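Local coordinates for putative major capsid protein (Cafeteriavirus-dependent mavirus, PDB 6G44) that probably forms the viral capsid shell as a double jelly-roll major capsid protein, here a form lacking its C-terminal domain, at residues V339-P344 against A466-E471; P350-G355 against V457-A462. All blocks are in the same frame, centred on the assembly; numbering follows the deposited sequence.

Contact 1: residues V339-P344 against A466-E471. With SO4 (sulfate ion), chain B.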
loop_
_atom_site.group_PDB
_atom_site.type_symbol
_atom_site.label_atom_id
_atom_site.label_comp_id
_atom_site.label_asym_id
_atom_site.label_seq_id
_atom_site.Cartn_x
_atom_site.Cartn_y
_atom_site.Cartn_z
ATOM N N VAL C 339 -6.702 -0.591 28.509
ATOM C CA VAL C 339 -6.302 -1.101 29.816
ATOM C C VAL C 339 -4.805 -1.354 29.761
ATOM O O VAL C 339 -4.367 -2.247 29.045
ATOM C CB VAL C 339 -7.083 -2.372 30.156
ATOM C CG1 VAL C 339 -6.619 -2.930 31.511
ATOM C CG2 VAL C 339 -8.582 -2.116 30.176
ATOM N N SER C 340 -4.009 -0.571 30.503
ATOM C CA SER C 340 -2.549 -0.567 30.390
ATOM C C SER C 340 -1.904 -1.279 31.571
ATOM O O SER C 340 -2.364 -1.119 32.711
ATOM C CB SER C 340 -2.000 0.873 30.311
ATOM O OG SER C 340 -2.290 1.488 29.060
ATOM N N GLN C 341 -0.837 -2.032 31.305
ATOM C CA GLN C 341 0.002 -2.576 32.377
ATOM C C GLN C 341 0.672 -1.371 33.025
ATOM O O GLN C 341 1.340 -0.582 32.352
ATOM C CB GLN C 341 1.027 -3.529 31.771
ATOM C CG GLN C 341 1.963 -4.181 32.776
ATOM C CD GLN C 341 3.004 -4.991 32.059
ATOM O OE1 GLN C 341 3.906 -4.433 31.430
ATOM N NE2 GLN C 341 2.839 -6.313 32.076
ATOM N N GLU C 342 0.480 -1.180 34.333
ATOM C CA GLU C 342 0.989 0.037 34.977
ATOM C C GLU C 342 2.514 0.103 35.046
ATOM O O GLU C 342 3.085 1.172 34.845
ATOM C CB GLU C 342 0.350 0.243 36.361
ATOM C CG GLU C 342 -1.046 0.836 36.244
ATOM C CD GLU C 342 -1.699 1.162 37.575
ATOM O OE1 GLU C 342 -1.646 2.323 38.015
ATOM O OE2 GLU C 342 -2.301 0.260 38.171
ATOM N N THR C 343 3.155 -1.025 35.322
ATOM C CA THR C 343 4.597 -1.070 35.528
ATOM C C THR C 343 5.272 -2.049 34.572
ATOM O O THR C 343 5.096 -3.263 34.692
ATOM C CB THR C 343 4.907 -1.455 36.998
ATOM O OG1 THR C 343 4.178 -0.574 37.861
ATOM C CG2 THR C 343 6.413 -1.337 37.295
ATOM N N PRO C 344 6.046 -1.523 33.605
ATOM C CA PRO C 344 6.788 -2.431 32.717
ATOM C C PRO C 344 7.780 -3.294 33.499
ATOM O O PRO C 344 8.407 -2.807 34.455
ATOM C CB PRO C 344 7.518 -1.465 31.774
ATOM C CG PRO C 344 6.643 -0.273 31.725
ATOM C CD PRO C 344 6.120 -0.129 33.125
ATOM N N ALA C 466 -0.254 -8.436 38.428
ATOM C CA ALA C 466 0.312 -7.123 38.185
ATOM C C ALA C 466 -0.819 -6.125 38.134
ATOM O O ALA C 466 -1.964 -6.504 37.957
ATOM C CB ALA C 466 1.088 -7.086 36.896
ATOM N N HIS C 467 -0.494 -4.860 38.356
ATOM C CA HIS C 467 -1.484 -3.801 38.334
ATOM C C HIS C 467 -1.798 -3.363 36.905
ATOM O O HIS C 467 -0.868 -3.130 36.133
ATOM C CB HIS C 467 -1.012 -2.578 39.130
ATOM C CG HIS C 467 -1.172 -2.720 40.611
ATOM N ND1 HIS C 467 -0.168 -3.197 41.422
ATOM C CD2 HIS C 467 -2.220 -2.449 41.424
ATOM C CE1 HIS C 467 -0.589 -3.212 42.676
ATOM N NE2 HIS C 467 -1.825 -2.754 42.708
ATOM N N TYR C 468 -3.096 -3.235 36.613
ATOM C CA TYR C 468 -3.616 -2.743 35.320
ATOM C C TYR C 468 -4.537 -1.565 35.555
ATOM O O TYR C 468 -5.277 -1.524 36.551
ATOM C CB TYR C 468 -4.356 -3.853 34.518
ATOM C CG TYR C 468 -3.352 -4.785 33.878
ATOM C CD1 TYR C 468 -2.715 -5.756 34.631
ATOM C CD2 TYR C 468 -2.962 -4.632 32.543
ATOM C CE1 TYR C 468 -1.735 -6.566 34.085
ATOM C CE2 TYR C 468 -1.990 -5.443 31.982
ATOM C CZ TYR C 468 -1.377 -6.401 32.764
ATOM O OH TYR C 468 -0.416 -7.156 32.192
ATOM N N LYS C 469 -4.482 -0.607 34.630
ATOM C CA LYS C 469 -5.257 0.620 34.719
ATOM C C LYS C 469 -6.173 0.760 33.502
ATOM O O LYS C 469 -5.703 0.840 32.369
ATOM C CB LYS C 469 -4.337 1.820 34.822
ATOM C CG LYS C 469 -5.045 3.150 34.950
ATOM C CD LYS C 469 -4.074 4.321 34.913
ATOM C CE LYS C 469 -3.342 4.492 36.223
ATOM N NZ LYS C 469 -2.588 5.773 36.260
ATOM N N LEU C 470 -7.468 0.817 33.756
ATOM C CA LEU C 470 -8.482 1.167 32.741
ATOM C C LEU C 470 -8.467 2.680 32.580
ATOM O O LEU C 470 -8.588 3.412 33.563
ATOM C CB LEU C 470 -9.872 0.680 33.167
ATOM C CG LEU C 470 -11.077 1.219 32.402
ATOM C CD1 LEU C 470 -11.006 0.920 30.899
ATOM C CD2 LEU C 470 -12.391 0.718 32.957
ATOM N N GLU C 471 -8.299 3.166 31.351
ATOM C CA GLU C 471 -8.325 4.587 31.051
ATOM C C GLU C 471 -9.351 4.830 29.961
ATOM O O GLU C 471 -9.429 4.056 28.985
ATOM C CB GLU C 471 -6.971 5.075 30.566
ATOM C CG GLU C 471 -5.865 5.047 31.622
ATOM C CD GLU C 471 -4.544 5.572 31.074
ATOM O OE1 GLU C 471 -4.012 4.903 30.162
ATOM O OE2 GLU C 471 -4.042 6.641 31.536
HETATM S S SO4 B . 2.797 -3.676 39.767
HETATM O O1 SO4 B . 2.323 -4.829 39.007
HETATM O O2 SO4 B . 2.262 -3.712 41.148
HETATM O O3 SO4 B . 2.345 -2.406 39.131
HETATM O O4 SO4 B . 4.276 -3.717 39.768
HETATM O O HOH W 1 -4.649 2.586 29.890
HETATM O O HOH W 2 1.846 -3.481 36.276
#

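Contact 2: residues P350-G355 against V457-A462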
loop_
_atom_site.group_PDB
_atom_site.type_symbol
_atom_site.label_atom_id
_atom_site.label_comp_id
_atom_site.label_asym_id
_atom_site.label_seq_id
_atom_site.Cartn_x
_atom_site.Cartn_y
_atom_site.Cartn_z
ATOM N N PRO C 350 8.296 -3.856 24.067
ATOM C CA PRO C 350 7.010 -3.250 23.716
ATOM C C PRO C 350 6.138 -2.926 24.920
ATOM O O PRO C 350 6.158 -3.630 25.944
ATOM C CB PRO C 350 6.348 -4.344 22.872
ATOM C CG PRO C 350 7.494 -5.082 22.250
ATOM C CD PRO C 350 8.476 -5.148 23.377
ATOM N N ASP C 351 5.378 -1.855 24.805
ATOM C CA ASP C 351 4.347 -1.550 25.813
ATOM C C ASP C 351 3.275 -2.641 25.834
ATOM O O ASP C 351 2.926 -3.211 24.804
ATOM C CB ASP C 351 3.704 -0.175 25.563
ATOM C CG ASP C 351 4.550 0.987 26.062
ATOM O OD1 ASP C 351 5.439 0.797 26.901
ATOM O OD2 ASP C 351 4.213 2.128 25.680
ATOM N N GLN C 352 2.758 -2.930 27.022
ATOM C CA GLN C 352 1.751 -3.957 27.211
ATOM C C GLN C 352 0.399 -3.368 27.594
ATOM O O GLN C 352 0.279 -2.603 28.567
ATOM C CB GLN C 352 2.199 -4.898 28.316
ATOM C CG GLN C 352 1.254 -6.055 28.566
ATOM C CD GLN C 352 1.369 -7.095 27.477
ATOM O OE1 GLN C 352 2.348 -7.852 27.448
ATOM N NE2 GLN C 352 0.419 -7.113 26.562
ATOM N N LEU C 353 -0.613 -3.741 26.829
ATOM C CA LEU C 353 -1.999 -3.482 27.137
ATOM C C LEU C 353 -2.660 -4.831 27.367
ATOM O O LEU C 353 -2.120 -5.877 26.997
ATOM C CB LEU C 353 -2.704 -2.765 25.990
ATOM C CG LEU C 353 -2.025 -1.511 25.440
ATOM C CD1 LEU C 353 -2.771 -0.988 24.213
ATOM C CD2 LEU C 353 -1.934 -0.398 26.485
ATOM N N ALA C 354 -3.788 -4.802 28.057
ATOM C CA ALA C 354 -4.607 -5.992 28.204
ATOM C C ALA C 354 -5.423 -6.254 26.930
ATOM O O ALA C 354 -5.672 -5.326 26.141
ATOM C CB ALA C 354 -5.541 -5.860 29.413
ATOM N N GLY C 355 -5.864 -7.507 26.767
ATOM C CA GLY C 355 -6.790 -7.861 25.674
ATOM C C GLY C 355 -8.205 -7.650 26.170
ATOM O O GLY C 355 -8.648 -8.377 27.073
ATOM N N VAL C 457 -8.254 -9.723 29.558
ATOM C CA VAL C 457 -7.278 -10.754 29.913
ATOM C C VAL C 457 -5.858 -10.173 29.911
ATOM O O VAL C 457 -5.527 -9.260 29.133
ATOM C CB VAL C 457 -7.354 -11.976 28.968
ATOM C CG1 VAL C 457 -8.693 -12.682 29.092
ATOM C CG2 VAL C 457 -7.091 -11.595 27.508
ATOM N N THR C 458 -5.018 -10.725 30.785
ATOM C CA THR C 458 -3.674 -10.210 31.020
ATOM C C THR C 458 -2.643 -11.319 30.822
ATOM O O THR C 458 -2.963 -12.515 30.967
ATOM C CB THR C 458 -3.566 -9.662 32.448
ATOM O OG1 THR C 458 -3.929 -10.707 33.348
ATOM C CG2 THR C 458 -4.495 -8.469 32.659
ATOM N N PRO C 459 -1.404 -10.959 30.481
ATOM C CA PRO C 459 -0.390 -11.955 30.146
ATOM C C PRO C 459 0.407 -12.561 31.302
ATOM O O PRO C 459 1.291 -13.387 31.038
ATOM C CB PRO C 459 0.526 -11.176 29.224
ATOM C CG PRO C 459 0.497 -9.805 29.794
ATOM C CD PRO C 459 -0.925 -9.591 30.193
ATOM N N GLU C 460 0.134 -12.193 32.546
ATOM C CA GLU C 460 0.944 -12.713 33.652
ATOM C C GLU C 460 0.738 -14.218 33.882
ATOM O O GLU C 460 -0.331 -14.772 33.650
ATOM C CB GLU C 460 0.684 -11.933 34.944
ATOM C CG GLU C 460 1.409 -10.594 35.017
ATOM C CD GLU C 460 0.810 -9.544 34.108
ATOM O OE1 GLU C 460 -0.410 -9.571 33.889
ATOM O OE2 GLU C 460 1.567 -8.675 33.646
ATOM N N ALA C 461 1.813 -14.860 34.351
ATOM C CA ALA C 461 1.797 -16.273 34.668
ATOM C C ALA C 461 0.758 -16.611 35.723
ATOM O O ALA C 461 0.403 -15.782 36.583
ATOM C CB ALA C 461 3.174 -16.705 35.165
ATOM N N ALA C 462 0.300 -17.855 35.685
ATOM C CA ALA C 462 -0.534 -18.388 36.747
ATOM C C ALA C 462 0.215 -18.285 38.061
ATOM O O ALA C 462 1.421 -18.543 38.119
ATOM C CB ALA C 462 -0.903 -19.837 36.472
#

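Contact 1: residues V339-P344 against A466-E471
Two antiparallel strands of the C-terminal jelly-roll of this double jelly-roll capsid protein meet here: the end of strand 334-341 lies beside strand 464-482, in the sheet that also holds 286-305. S340 and K469 form a hydrogen-bonded pair, S340 N to K469 O and K469 N to S340 O both being 2.9 Å. V339-L470 and Q341-Y468 are the non-hydrogen-bonded pairs on either side. The face carrying V339, Y468 and L470 looks onto the second sheet of the sandwich, where V339 and Y468 touch F456. There V339 CG1, anti to the backbone N (chi1 178°), meets Y468 CB at 3.9 Å, while CG2 leans on L470 CD1. Further along, the aliphatic root of Q341 crosses the Y468 ring obliquely, CB 3.6 Å from CE2; Q341 NE2 and Y468 OH are both hydrogen-bonded to E460 OE2, which fixes the two tips. On the other face S340 OG is hydrogen-bonded to K128 NZ and shares water 1 with E471. Where 339-344 leaves the sheet, E342 N still reaches H467 O in a nearly straight bond (173° at the hydrogen), and water 2 also lies within hydrogen-bonding distance of the same oxygen. The E342 chain then runs extended across K469, CG 3.7 Å from its CB; the salt bridge from E342 OE1 to K469 NZ is long, 4.0 Å. E342 OE2 comes close to H467 CB, with the carboxylate standing almost perpendicular to the imidazole (82°). A sulfate, probably from the crystallisation liquor, sits where the strands part: H467 N donates to its O1, T343 OG1 donates to O3, and H467 ND1 makes a very short 2.5 Å bond to sulfate O2.

Contact 2: residues P350-G355 against V457-A462
T458 O is held by two hydrogen bonds, one from R316 NH2 and one from N305 ND2, both outside these segments, which ties down the chain just after strand 448-457 ends. One residue earlier the strand makes its last pair with the neighbouring strand 355-363 of the same antiparallel sheet, in the C-terminal jelly-roll. G355 and V457 are a hydrogen-bonded pair: G355 N donates to V457 O at 3.0 Å, and V457 N donates to G355 O at 2.9 Å. Both donors lie in the plane of the carbonyl they address, so the ring of two bonds is well formed. A354 CB comes up beside it, 3.4 Å from V457 O. The V457 side chain places CG2 in the crowded position between its backbone N and carbonyl carbon (chi1 -64°), alongside glycine backbone, 3.6 Å from G355 O. Beyond this pair the two chains diverge, and Q352 and P459 meet tip to tip across the divergence. Q352 sets out with CG anti to the backbone N and then bends at chi2 (75°), folding its amide back toward its own chain. NE2 donates to a lone pair of L353 O at 2.9 Å, with that oxygen close to the amide plane, so the group's rotation is fixed. OE1 is left facing the proline, 3.6 Å from P459 CG, and also accepts a hydrogen bond from N152 ND2. The chemistry is therefore of two kinds: the hydrogen bonds between the segments are all main-chain, whereas a neutral amide, bonded at both ends, supplies the touch on the proline. No charge pair spans the two segments, and the hold between them should depend little on ionisation.

The two contacts sit about 9 Å apart, centre to centre, with contact 2 nested in the chain loop that contact 1 closes. They belong to different sheets of one jelly-roll: contact 1 joins 334-341 to 464-482, contact 2 joins the ends of 355-363 and 448-457. V339 O to A354 N, 2.8 Å, is probably a hydrogen bond tying the start of the second sheet's strand to the first sheet, and S340 OG packs on L353 CD2. The 457-462 loop also supplies an acceptor to contact 1. Contact 2 is buried, and the groups that meet in it are uncharged; contact 1 is only partly buried, apolar on its inward face but carrying charges, waters and a sulfate toward the end where 339-344 leaves the sheet.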